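Local coordinates for RagA protein (Porphyromonas gingivalis, PDB 6SLN) that probably takes up peptides across the outer membrane as a TonB-dependent receptor, a beta-barrel filled by a plug domain, at residues 127-132 with 142-147; 736-741 with 758-763; 788-793 with 837-842; 843-848 with 864-869; 926-931 with 971-976. One frame throughout, in Å; residues are numbered along the deposited sequence.

Interaction 1: residues 127-132 with 142-147; sequences AGMQVM and ASVEIH
M129 and V144 both hold their leading branch anti to the backbone N (chi1 -179° and -177°), and this brings M129 CG to 3.5 Å from V144 CG1. The M129 chain bends at its third torsion, so that CE also comes to 3.7 Å from V144 CG1, the two side chains crossing obliquely. I146 runs beside M129 on the same face, its CG1 4.1 Å from M129 CG. S143 takes the crowded position between N and carbonyl carbon (chi1 67°), and its OG thereby donates to M132 O at 3.0 Å, in the carbonyl plane and on a lone pair. The same oxygen, M132 O, accepts S143 N at 2.7 Å, from above the plane, so two donors from one residue grip it. Along the antiparallel pair, Q130 N bonds to E145 O at 2.9 Å and H147 N closes the row on G128 O at 2.8 Å. G128, with a left-handed backbone that suits glycine, lets its CA lie 3.9 Å from H147 CD2. This two-stranded hairpin of the plug domain packs M129 and I146 on V185 of strand 180-186, while Q130 and M132 meet I866 and K869 of barrel strand 857-873.

Interaction 2: residues 736-741 with 758-763; sequences GVDLSL and NFNYNR
N760 carries the polar part of this strand pair. N760 CB sits 3.3 Å from V737 O. N760 CG, anti to the backbone N (chi1 162°), stays 3.2 Å from V737 O. A second torsion near a right angle (chi2 -92°) then turns the amide so that ND2 faces strand 736-741. There N760 ND2 donates through two bent bonds: to V737 O at 2.5 Å, from well above the carbonyl plane, and to D738 OD2 at 2.8 Å, nearly along the C-O axis of that oxygen. Both acceptors lie tilted out of the amide plane, and the carboxylate and amide planes stand 80° apart, so the two groups cross rather than lie flat together. D738 leans its CG beside its own backbone N to present OD2, while OD1 bonds to H147 of the plug and forms a salt bridge with K187. Two nearby positive or proton-bearing partners probably favour an ionised D738. The ladder itself is straighter where V737 N meets Y761 O at 2.9 Å and L739 N meets F759 O at 2.8 Å; the return bond from Y761 N to V737 O is weak. V737, L739, F759 and Y761 share the other face, where L739 and F759 approach CB to CB. Such an up-and-down hairpin, polar toward the plug and apolar on its other face, is characteristic of the wall of a TonB-dependent receptor barrel.

Interaction 3: residues 788-793 with 837-842; sequences GYPNSF and DKSVTP
A single antiparallel bridge, the non-hydrogen-bonded pair S792 with S839, joins the start of strand 792-802 to the connection between strand 833-836 and barrel strand 844-853. The side chains of the pair diverge, and the touching parts run at a steep angle to each other (115°), so the contact is a crossing and not an extended ladder. The tight part centres on V840, whose side chain points at segment 788-793. V840 CG2 lies over one face of the F793 ring, 4.0 Å from the centroid and offset toward the rim, a CH-pi contact. V840 CG1, anti to the backbone N, reaches the ring's tip, 3.9 Å from F793 CZ. V840 CB and CG2 also lie against the N791 side chain, so CG2 is shared between N791 and the ring. Two backbone bonds fix this packing: V840 N donates to N791 O at 2.9 Å and almost straight (176°), and F793 N meets K838 O at 3.3 Å, nearly along the C=O axis. The edge of the F793 ring also approaches this carbonyl, F793 CD2 lying 3.5 Å from K838 O. The contact loosens toward D837, which is exposed, and along the K838 side chain, which leads away to a cation-pi contact with W870, itself packed on F793. N791, V840 and T841 also pack against polar side chains of the bound peptide, so the crossing helps line its site. On the looser flank, S839 OG comes only as near as 3.7 Å to P790 CG, whereas S792 OG turns back within its own segment to donate to P790 O at 2.6 Å.

Interaction 4: residues 843-848 with 864-869; sequences PITGGF and AYIVGK
Strands 844-848 and 864-867 run antiparallel at 161°, their axes 4.4 Å apart at closest. I844 with V867 and G846 with Y865 are the hydrogen-bonded pairs; Y865 N reaches G846 O at 2.8 Å from above the carbonyl plane, while G846 N donates nearly straight to Y865 O at 3.2 Å. Between A864 and G847, which lacks a side chain, the CA atoms come to 3.7 Å. Y865 swings its ring into the crowded position between N and carbonyl carbon (chi1 52°), laying it flat across the neighbouring strand. G846, without a side chain, offers its CA to the ring face, 3.6 Å from the Y865 centroid, a CH-pi contact. Such a ring over a cross-strand glycine fits the mortise-tenon joint known from outer-membrane beta-barrels. F848 crosses Y865 at about a right angle, its CD1 meeting Y865 CE1 edge to edge at 4.1 Å. I844 and V867 lie side by side, I844 CG2 being 3.7 Å from V867 CB. On the face that looks to the plug, T845 and I866 lie against Q130 of strand 129-132. Strand 752-764 flanks the pair next to 844-848, and strand 921-937 flanks it next to 864-867.

Interaction 5: residues 926-931 with 971-976; sequences FLRLKN and DPEAGG
Charge dominates: R928, D971 and E973 form a buried salt-bridge network. R928 extends with CG anti to the backbone N and bends at its third torsion (-109°), which presents the guanidinium end-on to the loop. R928 NH1 and NH2 both grip one atom, D971 OD1, at 3.0 Å and 2.6 Å. OD1 lies in the guanidinium plane, yet only NH1 meets the syn lone pair of OD1; NH2 comes from above the carboxylate plane, and the two planes stand 55° apart. R928 NH1 also meets E973 OE2 at 2.8 Å, a salt bridge whose hydrogen bond is weak and bent, with the two groups nearly coplanar. K930 NZ points tip to tip at E973 OE2 from 4.1 Å, beyond a salt bridge, its strongest partner being Q123 of the plug. The two nearby cations would tend to keep E973 ionised.

Hydrogen bonds shape the loop itself. D971 OD1 takes a third donor, E973 N, at 2.9 Å, an Asx turn, and A974 N returns to D971 O, closing a type I turn from D971 to A974. NE of R928 is held by T963 and D971 OD2 by N985, which help fix the rotation of both groups.

Apolar packing comes from F926. F926 CB touches P972 CG at 3.7 Å, and F926 CZ at the tip of the ring lies 3.9 Å from E973 CB.

E973 OE1 accepts T133 N of the plug. The arrangement is a type I turn reinforced by an Asx turn, tied by a buried arginine to the beta-barrel wall and by a glutamate to the plug.

The plug hairpin of interaction 1 lies against the barrel wall: H147 NE2 comes to 2.6 Å from D738 OD1 of interaction 2, and its centre is about 10 Å from that of interaction 4. Interactions 2, 4 and 5 follow one another round the wall, with N760 N to T845 O at 2.8 Å and A864 O to R928 N at 2.9 Å as the seams. A second link between interactions 4 and 5 is K869 NZ to G975 O, 2.7 Å. Interaction 3 sits about 16 Å, centre to centre, from interaction 4, and P842 carries its chain from the peptide-contacting crossing down onto I866 and K869. Interactions 3 and 5 do not touch.

Interaction 1: residues 127-132 with 142-147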
# COMPACT_ATOMS: atom_id res chain seq x y z
N ALA A 127 7.46 -43.25 12.98
CA ALA A 127 7.42 -44.22 11.89
C ALA A 127 6.42 -43.80 10.83
O ALA A 127 5.26 -43.53 11.14
CB ALA A 127 7.06 -45.61 12.44
N GLY A 128 6.87 -43.74 9.58
CA GLY A 128 6.02 -43.42 8.46
C GLY A 128 5.94 -41.95 8.12
O GLY A 128 5.31 -41.60 7.11
N MET A 129 6.54 -41.07 8.91
CA MET A 129 6.47 -39.63 8.65
C MET A 129 7.82 -39.17 8.14
O MET A 129 8.83 -39.32 8.84
CB MET A 129 6.06 -38.87 9.91
CG MET A 129 5.93 -37.38 9.73
SD MET A 129 5.76 -36.54 11.33
CE MET A 129 4.25 -35.64 11.06
N GLN A 130 7.85 -38.64 6.91
CA GLN A 130 9.09 -38.28 6.22
C GLN A 130 9.29 -36.77 6.27
O GLN A 130 8.66 -36.02 5.52
CB GLN A 130 9.10 -38.79 4.78
CG GLN A 130 10.52 -39.07 4.26
CD GLN A 130 10.60 -39.31 2.75
OE1 GLN A 130 11.16 -40.32 2.31
NE2 GLN A 130 10.07 -38.38 1.96
N VAL A 131 10.21 -36.34 7.14
CA VAL A 131 10.54 -34.93 7.34
C VAL A 131 11.77 -34.59 6.52
O VAL A 131 12.78 -35.30 6.60
CB VAL A 131 10.82 -34.61 8.81
CG1 VAL A 131 11.04 -33.12 8.97
CG2 VAL A 131 9.70 -35.14 9.72
N MET A 132 11.72 -33.50 5.77
CA MET A 132 12.92 -33.00 5.10
C MET A 132 12.83 -31.48 4.91
O MET A 132 11.80 -30.96 4.49
CB MET A 132 13.15 -33.70 3.75
CG MET A 132 13.87 -35.04 3.86
SD MET A 132 14.32 -35.72 2.27
CE MET A 132 12.75 -36.32 1.68
N ALA A 142 10.04 -27.19 6.81
CA ALA A 142 10.22 -28.58 6.42
C ALA A 142 9.03 -29.10 5.62
O ALA A 142 7.89 -28.66 5.81
CB ALA A 142 10.40 -29.48 7.65
N SER A 143 9.30 -30.05 4.74
CA SER A 143 8.24 -30.79 4.08
C SER A 143 7.94 -32.06 4.87
O SER A 143 8.85 -32.68 5.43
CB SER A 143 8.63 -31.12 2.63
OG SER A 143 9.71 -32.03 2.57
N VAL A 144 6.67 -32.41 4.96
CA VAL A 144 6.24 -33.63 5.65
C VAL A 144 5.34 -34.44 4.73
O VAL A 144 4.44 -33.89 4.08
CB VAL A 144 5.51 -33.32 6.97
CG1 VAL A 144 5.18 -34.62 7.66
CG2 VAL A 144 6.37 -32.43 7.88
N GLU A 145 5.58 -35.75 4.68
CA GLU A 145 4.73 -36.71 3.97
C GLU A 145 4.53 -37.93 4.87
O GLU A 145 5.51 -38.57 5.27
CB GLU A 145 5.34 -37.14 2.63
CG GLU A 145 5.49 -36.03 1.57
CD GLU A 145 6.15 -36.52 0.29
OE1 GLU A 145 6.78 -37.59 0.33
OE2 GLU A 145 6.05 -35.84 -0.76
N ILE A 146 3.27 -38.25 5.17
CA ILE A 146 2.91 -39.39 6.00
C ILE A 146 2.50 -40.55 5.10
O ILE A 146 1.49 -40.46 4.39
CB ILE A 146 1.78 -39.02 6.98
CG1 ILE A 146 2.28 -37.96 7.96
CG2 ILE A 146 1.19 -40.28 7.67
CD1 ILE A 146 1.22 -37.43 8.89
N HIS A 147 3.27 -41.64 5.13
CA HIS A 147 3.06 -42.81 4.26
C HIS A 147 3.08 -42.42 2.78
O HIS A 147 2.14 -42.70 2.03
CB HIS A 147 1.74 -43.54 4.58
CG HIS A 147 1.69 -44.20 5.92
ND1 HIS A 147 0.50 -44.54 6.53
CD2 HIS A 147 2.67 -44.61 6.76
CE1 HIS A 147 0.75 -45.13 7.69
NE2 HIS A 147 2.06 -45.18 7.85

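Interaction 2: residues 736-741 with 758-763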
# COMPACT_ATOMS: atom_id res chain seq x y z
N GLY A 736 3.25 -49.89 2.18
CA GLY A 736 4.40 -49.76 3.05
C GLY A 736 4.16 -50.35 4.42
O GLY A 736 3.09 -50.89 4.72
N VAL A 737 5.20 -50.23 5.26
CA VAL A 737 5.26 -50.84 6.58
C VAL A 737 5.70 -49.80 7.60
O VAL A 737 6.50 -48.92 7.29
CB VAL A 737 6.21 -52.05 6.57
CG1 VAL A 737 6.57 -52.47 7.99
CG2 VAL A 737 5.55 -53.21 5.83
N ASP A 738 5.16 -49.88 8.82
CA ASP A 738 5.46 -48.98 9.91
C ASP A 738 5.98 -49.81 11.08
O ASP A 738 5.22 -50.57 11.68
CB ASP A 738 4.22 -48.19 10.35
CG ASP A 738 4.05 -46.89 9.59
OD1 ASP A 738 3.22 -46.06 10.03
OD2 ASP A 738 4.73 -46.71 8.56
N LEU A 739 7.26 -49.67 11.41
CA LEU A 739 7.85 -50.39 12.53
C LEU A 739 8.36 -49.41 13.58
O LEU A 739 9.04 -48.44 13.24
CB LEU A 739 8.98 -51.32 12.08
CG LEU A 739 9.64 -52.06 13.24
CD1 LEU A 739 8.61 -52.83 14.05
CD2 LEU A 739 10.73 -52.99 12.76
N SER A 740 8.04 -49.68 14.84
CA SER A 740 8.39 -48.79 15.94
C SER A 740 8.77 -49.63 17.15
O SER A 740 8.06 -50.58 17.50
CB SER A 740 7.22 -47.84 16.26
OG SER A 740 7.32 -47.29 17.55
N LEU A 741 9.92 -49.32 17.75
CA LEU A 741 10.46 -50.05 18.90
C LEU A 741 10.92 -49.06 19.96
O LEU A 741 11.55 -48.04 19.64
CB LEU A 741 11.63 -50.94 18.50
CG LEU A 741 11.45 -51.68 17.19
CD1 LEU A 741 12.79 -52.25 16.74
CD2 LEU A 741 10.39 -52.78 17.32
N ASN A 758 12.91 -46.81 14.97
CA ASN A 758 11.90 -46.20 14.13
C ASN A 758 12.17 -46.51 12.66
O ASN A 758 13.30 -46.35 12.19
CB ASN A 758 11.90 -44.69 14.40
CG ASN A 758 10.90 -43.96 13.59
OD1 ASN A 758 9.76 -43.81 14.01
ND2 ASN A 758 11.30 -43.49 12.43
N PHE A 759 11.16 -46.97 11.93
CA PHE A 759 11.41 -47.36 10.54
C PHE A 759 10.11 -47.40 9.75
O PHE A 759 9.06 -47.80 10.26
CB PHE A 759 12.09 -48.74 10.48
CG PHE A 759 12.22 -49.27 9.08
CD1 PHE A 759 13.37 -49.03 8.34
CD2 PHE A 759 11.21 -50.02 8.50
CE1 PHE A 759 13.50 -49.51 7.05
CE2 PHE A 759 11.34 -50.51 7.21
CZ PHE A 759 12.49 -50.26 6.48
N ASN A 760 10.20 -47.01 8.47
CA ASN A 760 9.13 -47.24 7.50
C ASN A 760 9.72 -47.49 6.13
O ASN A 760 10.64 -46.78 5.70
CB ASN A 760 8.17 -46.05 7.42
CG ASN A 760 7.32 -46.05 6.13
OD1 ASN A 760 7.70 -45.45 5.12
ND2 ASN A 760 6.18 -46.72 6.17
N TYR A 761 9.20 -48.51 5.44
CA TYR A 761 9.40 -48.67 4.01
C TYR A 761 8.13 -48.27 3.27
O TYR A 761 7.02 -48.48 3.77
CB TYR A 761 9.77 -50.11 3.66
CG TYR A 761 9.93 -50.32 2.17
CD1 TYR A 761 11.06 -49.86 1.51
CD2 TYR A 761 8.95 -50.96 1.42
CE1 TYR A 761 11.21 -50.04 0.16
CE2 TYR A 761 9.09 -51.14 0.05
CZ TYR A 761 10.23 -50.67 -0.57
OH TYR A 761 10.41 -50.83 -1.93
N ASN A 762 8.27 -47.70 2.08
CA ASN A 762 7.09 -47.35 1.30
C ASN A 762 7.34 -47.50 -0.19
O ASN A 762 8.25 -46.86 -0.74
CB ASN A 762 6.64 -45.94 1.60
CG ASN A 762 5.34 -45.62 0.93
OD1 ASN A 762 4.27 -45.89 1.47
ND2 ASN A 762 5.41 -45.09 -0.29
N ARG A 763 6.49 -48.28 -0.86
CA ARG A 763 6.56 -48.48 -2.30
C ARG A 763 5.43 -47.71 -2.96
O ARG A 763 4.25 -47.98 -2.70
CB ARG A 763 6.47 -49.97 -2.67
CG ARG A 763 6.81 -50.29 -4.14
CD ARG A 763 8.11 -49.64 -4.57
NE ARG A 763 8.72 -50.16 -5.80
CZ ARG A 763 8.08 -50.28 -6.97
NH1 ARG A 763 6.80 -49.95 -7.06
NH2 ARG A 763 8.73 -50.73 -8.03

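Interaction 3: residues 788-793 with 837-842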
# COMPACT_ATOMS: atom_id res chain seq x y z
N GLY A 788 3.59 -48.33 -14.52
CA GLY A 788 3.85 -49.45 -13.65
C GLY A 788 4.71 -49.20 -12.42
O GLY A 788 5.10 -50.17 -11.75
N TYR A 789 5.04 -47.95 -12.09
CA TYR A 789 6.22 -47.69 -11.28
C TYR A 789 6.02 -46.48 -10.37
O TYR A 789 5.13 -45.66 -10.60
CB TYR A 789 7.44 -47.45 -12.18
CG TYR A 789 7.68 -48.52 -13.22
CD1 TYR A 789 7.18 -48.39 -14.51
CD2 TYR A 789 8.41 -49.66 -12.91
CE1 TYR A 789 7.40 -49.36 -15.47
CE2 TYR A 789 8.65 -50.64 -13.86
CZ TYR A 789 8.14 -50.49 -15.13
OH TYR A 789 8.37 -51.46 -16.08
N PRO A 790 6.86 -46.34 -9.35
CA PRO A 790 6.94 -45.05 -8.64
C PRO A 790 7.50 -43.96 -9.54
O PRO A 790 8.13 -44.23 -10.57
CB PRO A 790 7.88 -45.34 -7.47
CG PRO A 790 8.69 -46.52 -7.93
CD PRO A 790 7.73 -47.35 -8.74
N ASN A 791 7.21 -42.72 -9.15
CA ASN A 791 7.91 -41.56 -9.69
C ASN A 791 9.40 -41.86 -9.70
O ASN A 791 10.01 -42.08 -8.64
CB ASN A 791 7.61 -40.34 -8.81
CG ASN A 791 8.05 -39.03 -9.43
OD1 ASN A 791 8.44 -38.99 -10.61
ND2 ASN A 791 7.99 -37.95 -8.66
N SER A 792 9.97 -41.93 -10.90
CA SER A 792 11.32 -42.45 -11.07
C SER A 792 12.16 -41.49 -11.91
O SER A 792 11.65 -40.59 -12.58
CB SER A 792 11.29 -43.84 -11.72
OG SER A 792 10.70 -44.78 -10.83
N PHE A 793 13.48 -41.69 -11.86
CA PHE A 793 14.38 -40.84 -12.63
C PHE A 793 14.43 -41.29 -14.08
O PHE A 793 14.11 -42.44 -14.42
CB PHE A 793 15.78 -40.81 -12.00
CG PHE A 793 15.86 -39.92 -10.79
CD1 PHE A 793 15.97 -38.54 -10.93
CD2 PHE A 793 15.77 -40.46 -9.51
CE1 PHE A 793 16.02 -37.72 -9.84
CE2 PHE A 793 15.81 -39.63 -8.40
CZ PHE A 793 15.95 -38.26 -8.57
N ASP A 837 15.72 -47.38 -12.23
CA ASP A 837 15.15 -48.01 -11.05
C ASP A 837 15.63 -47.32 -9.77
O ASP A 837 16.16 -47.96 -8.86
CB ASP A 837 15.50 -49.50 -11.01
CG ASP A 837 14.53 -50.31 -10.17
OD1 ASP A 837 13.36 -49.88 -10.00
OD2 ASP A 837 14.94 -51.38 -9.67
N LYS A 838 15.44 -46.00 -9.70
CA LYS A 838 15.75 -45.23 -8.51
C LYS A 838 14.60 -44.26 -8.33
O LYS A 838 14.23 -43.56 -9.28
CB LYS A 838 17.07 -44.48 -8.65
CG LYS A 838 18.30 -45.38 -8.84
CD LYS A 838 19.52 -44.57 -9.27
CE LYS A 838 20.72 -45.45 -9.63
NZ LYS A 838 21.34 -45.03 -10.93
N SER A 839 13.99 -44.23 -7.13
CA SER A 839 12.74 -43.50 -6.93
C SER A 839 13.00 -42.07 -6.49
O SER A 839 13.90 -41.81 -5.68
CB SER A 839 11.83 -44.18 -5.90
OG SER A 839 11.72 -45.58 -6.09
N VAL A 840 12.20 -41.14 -7.00
CA VAL A 840 12.41 -39.72 -6.74
C VAL A 840 11.98 -39.33 -5.32
O VAL A 840 12.60 -38.45 -4.71
CB VAL A 840 11.69 -38.88 -7.80
CG1 VAL A 840 12.19 -37.44 -7.79
CG2 VAL A 840 11.94 -39.49 -9.15
N THR A 841 10.96 -39.98 -4.78
CA THR A 841 10.63 -39.83 -3.37
C THR A 841 11.31 -40.94 -2.59
O THR A 841 11.15 -42.11 -2.94
CB THR A 841 9.12 -39.89 -3.15
OG1 THR A 841 8.45 -38.98 -4.03
CG2 THR A 841 8.73 -39.58 -1.71
N PRO A 842 12.11 -40.64 -1.56
CA PRO A 842 12.92 -41.69 -0.91
C PRO A 842 12.04 -42.72 -0.23
O PRO A 842 11.15 -42.36 0.56
CB PRO A 842 13.76 -40.91 0.11
CG PRO A 842 13.81 -39.52 -0.42
CD PRO A 842 12.47 -39.29 -1.10

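Interaction 4: residues 843-848 with 864-869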
# COMPACT_ATOMS: atom_id res chain seq x y z
N PRO A 843 12.27 -44.02 -0.48
CA PRO A 843 11.35 -45.05 0.02
C PRO A 843 11.54 -45.40 1.48
O PRO A 843 10.61 -45.95 2.09
CB PRO A 843 11.65 -46.28 -0.86
CG PRO A 843 12.64 -45.81 -1.90
CD PRO A 843 13.32 -44.60 -1.33
N ILE A 844 12.71 -45.13 2.06
CA ILE A 844 13.06 -45.61 3.39
C ILE A 844 13.28 -44.43 4.34
O ILE A 844 14.08 -43.53 4.05
CB ILE A 844 14.28 -46.56 3.32
CG1 ILE A 844 13.88 -47.79 2.49
CG2 ILE A 844 14.76 -46.95 4.71
CD1 ILE A 844 14.99 -48.79 2.15
N THR A 845 12.55 -44.44 5.45
CA THR A 845 12.52 -43.36 6.43
C THR A 845 12.62 -43.97 7.81
O THR A 845 11.75 -44.76 8.21
CB THR A 845 11.21 -42.56 6.33
OG1 THR A 845 11.04 -42.09 4.99
CG2 THR A 845 11.23 -41.38 7.29
N GLY A 846 13.66 -43.60 8.56
CA GLY A 846 13.79 -44.08 9.92
C GLY A 846 14.53 -43.11 10.82
O GLY A 846 14.95 -42.02 10.42
N GLY A 847 14.65 -43.53 12.08
CA GLY A 847 15.44 -42.82 13.06
C GLY A 847 15.65 -43.73 14.25
O GLY A 847 14.99 -44.76 14.40
N PHE A 848 16.60 -43.34 15.09
CA PHE A 848 16.76 -44.02 16.37
C PHE A 848 17.31 -43.04 17.39
O PHE A 848 18.05 -42.11 17.05
CB PHE A 848 17.65 -45.27 16.27
CG PHE A 848 18.98 -45.02 15.63
CD1 PHE A 848 19.11 -45.05 14.24
CD2 PHE A 848 20.12 -44.80 16.40
CE1 PHE A 848 20.36 -44.84 13.63
CE2 PHE A 848 21.37 -44.61 15.80
CZ PHE A 848 21.49 -44.62 14.42
N ALA A 864 18.44 -39.97 12.70
CA ALA A 864 17.42 -40.05 11.67
C ALA A 864 18.11 -40.38 10.36
O ALA A 864 19.26 -40.00 10.13
CB ALA A 864 16.64 -38.73 11.56
N TYR A 865 17.40 -41.09 9.48
CA TYR A 865 18.00 -41.41 8.20
C TYR A 865 16.97 -41.41 7.08
O TYR A 865 15.76 -41.57 7.30
CB TYR A 865 18.75 -42.75 8.24
CG TYR A 865 17.94 -43.90 8.77
CD1 TYR A 865 17.89 -44.17 10.13
CD2 TYR A 865 17.25 -44.74 7.91
CE1 TYR A 865 17.16 -45.24 10.62
CE2 TYR A 865 16.51 -45.81 8.39
CZ TYR A 865 16.48 -46.05 9.74
OH TYR A 865 15.74 -47.10 10.21
N ILE A 866 17.48 -41.22 5.87
CA ILE A 866 16.70 -41.21 4.63
C ILE A 866 17.49 -42.05 3.64
O ILE A 866 18.53 -41.62 3.15
CB ILE A 866 16.49 -39.78 4.11
CG1 ILE A 866 15.67 -38.97 5.11
CG2 ILE A 866 15.81 -39.78 2.75
CD1 ILE A 866 14.21 -39.35 5.16
N VAL A 867 17.01 -43.26 3.37
CA VAL A 867 17.69 -44.23 2.52
C VAL A 867 16.91 -44.40 1.22
O VAL A 867 15.68 -44.45 1.23
CB VAL A 867 17.84 -45.59 3.24
CG1 VAL A 867 18.55 -46.59 2.35
CG2 VAL A 867 18.57 -45.41 4.56
N GLY A 868 17.63 -44.51 0.11
CA GLY A 868 16.98 -44.56 -1.17
C GLY A 868 16.79 -43.22 -1.85
O GLY A 868 16.17 -43.18 -2.92
N LYS A 869 17.33 -42.14 -1.27
CA LYS A 869 17.30 -40.83 -1.90
C LYS A 869 18.39 -40.74 -2.96
O LYS A 869 19.56 -41.08 -2.72
CB LYS A 869 17.47 -39.73 -0.84
CG LYS A 869 17.42 -38.29 -1.36
CD LYS A 869 16.72 -37.38 -0.33
CE LYS A 869 17.18 -35.94 -0.39
NZ LYS A 869 17.06 -35.27 -1.73

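Interaction 5: residues 926-931 with 971-976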
# COMPACT_ATOMS: atom_id res chain seq x y z
N PHE A 926 21.29 -40.54 3.49
CA PHE A 926 22.10 -39.99 4.56
C PHE A 926 21.58 -40.41 5.92
O PHE A 926 20.39 -40.64 6.10
CB PHE A 926 22.18 -38.46 4.49
CG PHE A 926 20.85 -37.77 4.71
CD1 PHE A 926 20.46 -37.36 5.98
CD2 PHE A 926 20.00 -37.51 3.64
CE1 PHE A 926 19.24 -36.70 6.18
CE2 PHE A 926 18.80 -36.85 3.84
CZ PHE A 926 18.42 -36.44 5.11
N LEU A 927 22.50 -40.50 6.87
CA LEU A 927 22.20 -40.62 8.29
C LEU A 927 22.67 -39.34 8.96
O LEU A 927 23.80 -38.89 8.73
CB LEU A 927 22.90 -41.84 8.87
CG LEU A 927 23.21 -41.91 10.36
CD1 LEU A 927 21.95 -42.22 11.13
CD2 LEU A 927 24.27 -42.99 10.62
N ARG A 928 21.81 -38.74 9.77
CA ARG A 928 22.16 -37.49 10.43
C ARG A 928 21.98 -37.66 11.93
O ARG A 928 20.90 -38.04 12.40
CB ARG A 928 21.30 -36.34 9.92
CG ARG A 928 21.99 -34.99 10.01
CD ARG A 928 21.47 -34.08 8.92
NE ARG A 928 22.46 -33.84 7.88
CZ ARG A 928 22.22 -33.24 6.73
NH1 ARG A 928 21.00 -32.80 6.44
NH2 ARG A 928 23.21 -33.07 5.85
N LEU A 929 23.05 -37.40 12.68
CA LEU A 929 22.93 -37.20 14.11
C LEU A 929 22.21 -35.88 14.30
O LEU A 929 22.83 -34.82 14.19
CB LEU A 929 24.30 -37.21 14.78
CG LEU A 929 24.31 -36.98 16.28
CD1 LEU A 929 23.29 -37.87 16.97
CD2 LEU A 929 25.71 -37.21 16.85
N LYS A 930 20.90 -35.93 14.50
CA LYS A 930 20.11 -34.69 14.54
C LYS A 930 20.31 -33.94 15.84
O LYS A 930 20.42 -32.71 15.84
CB LYS A 930 18.64 -35.00 14.33
CG LYS A 930 18.28 -35.29 12.91
CD LYS A 930 17.14 -34.42 12.46
CE LYS A 930 17.64 -33.08 11.91
NZ LYS A 930 18.14 -33.21 10.51
N ASN A 931 20.40 -34.65 16.95
CA ASN A 931 20.45 -34.00 18.25
C ASN A 931 21.38 -34.79 19.14
O ASN A 931 21.28 -36.02 19.23
CB ASN A 931 19.04 -33.92 18.85
CG ASN A 931 19.02 -33.27 20.22
OD1 ASN A 931 18.95 -32.06 20.33
ND2 ASN A 931 19.07 -34.09 21.26
N ASP A 971 24.84 -30.67 0.92
CA ASP A 971 23.83 -31.26 1.80
C ASP A 971 22.97 -32.24 1.02
O ASP A 971 22.22 -31.84 0.11
CB ASP A 971 22.98 -30.14 2.43
CG ASP A 971 22.04 -30.66 3.52
OD1 ASP A 971 22.04 -31.89 3.79
OD2 ASP A 971 21.30 -29.83 4.10
N PRO A 972 23.02 -33.54 1.35
CA PRO A 972 22.12 -34.49 0.68
C PRO A 972 20.65 -34.18 0.95
O PRO A 972 19.80 -34.52 0.11
CB PRO A 972 22.55 -35.85 1.25
CG PRO A 972 23.26 -35.55 2.54
CD PRO A 972 23.83 -34.16 2.41
N GLU A 973 20.32 -33.53 2.06
CA GLU A 973 18.93 -33.15 2.32
C GLU A 973 18.46 -31.99 1.46
O GLU A 973 17.26 -31.81 1.27
CB GLU A 973 18.74 -32.80 3.79
CG GLU A 973 17.29 -32.65 4.24
CD GLU A 973 17.17 -32.52 5.75
OE1 GLU A 973 16.06 -32.28 6.27
OE2 GLU A 973 18.21 -32.65 6.43
N ALA A 974 19.38 -31.19 0.92
CA ALA A 974 18.99 -29.90 0.38
C ALA A 974 18.55 -30.04 -1.07
O ALA A 974 19.21 -29.60 -2.02
CB ALA A 974 20.14 -28.90 0.52
N GLY A 975 17.39 -30.63 -1.24
CA GLY A 975 16.80 -30.71 -2.57
C GLY A 975 15.96 -31.96 -2.71
O GLY A 975 15.88 -32.81 -1.83
N GLY A 976 15.32 -32.06 -3.86
CA GLY A 976 14.49 -33.21 -4.10
C GLY A 976 15.05 -34.05 -5.22
O GLY A 976 15.70 -35.08 -4.99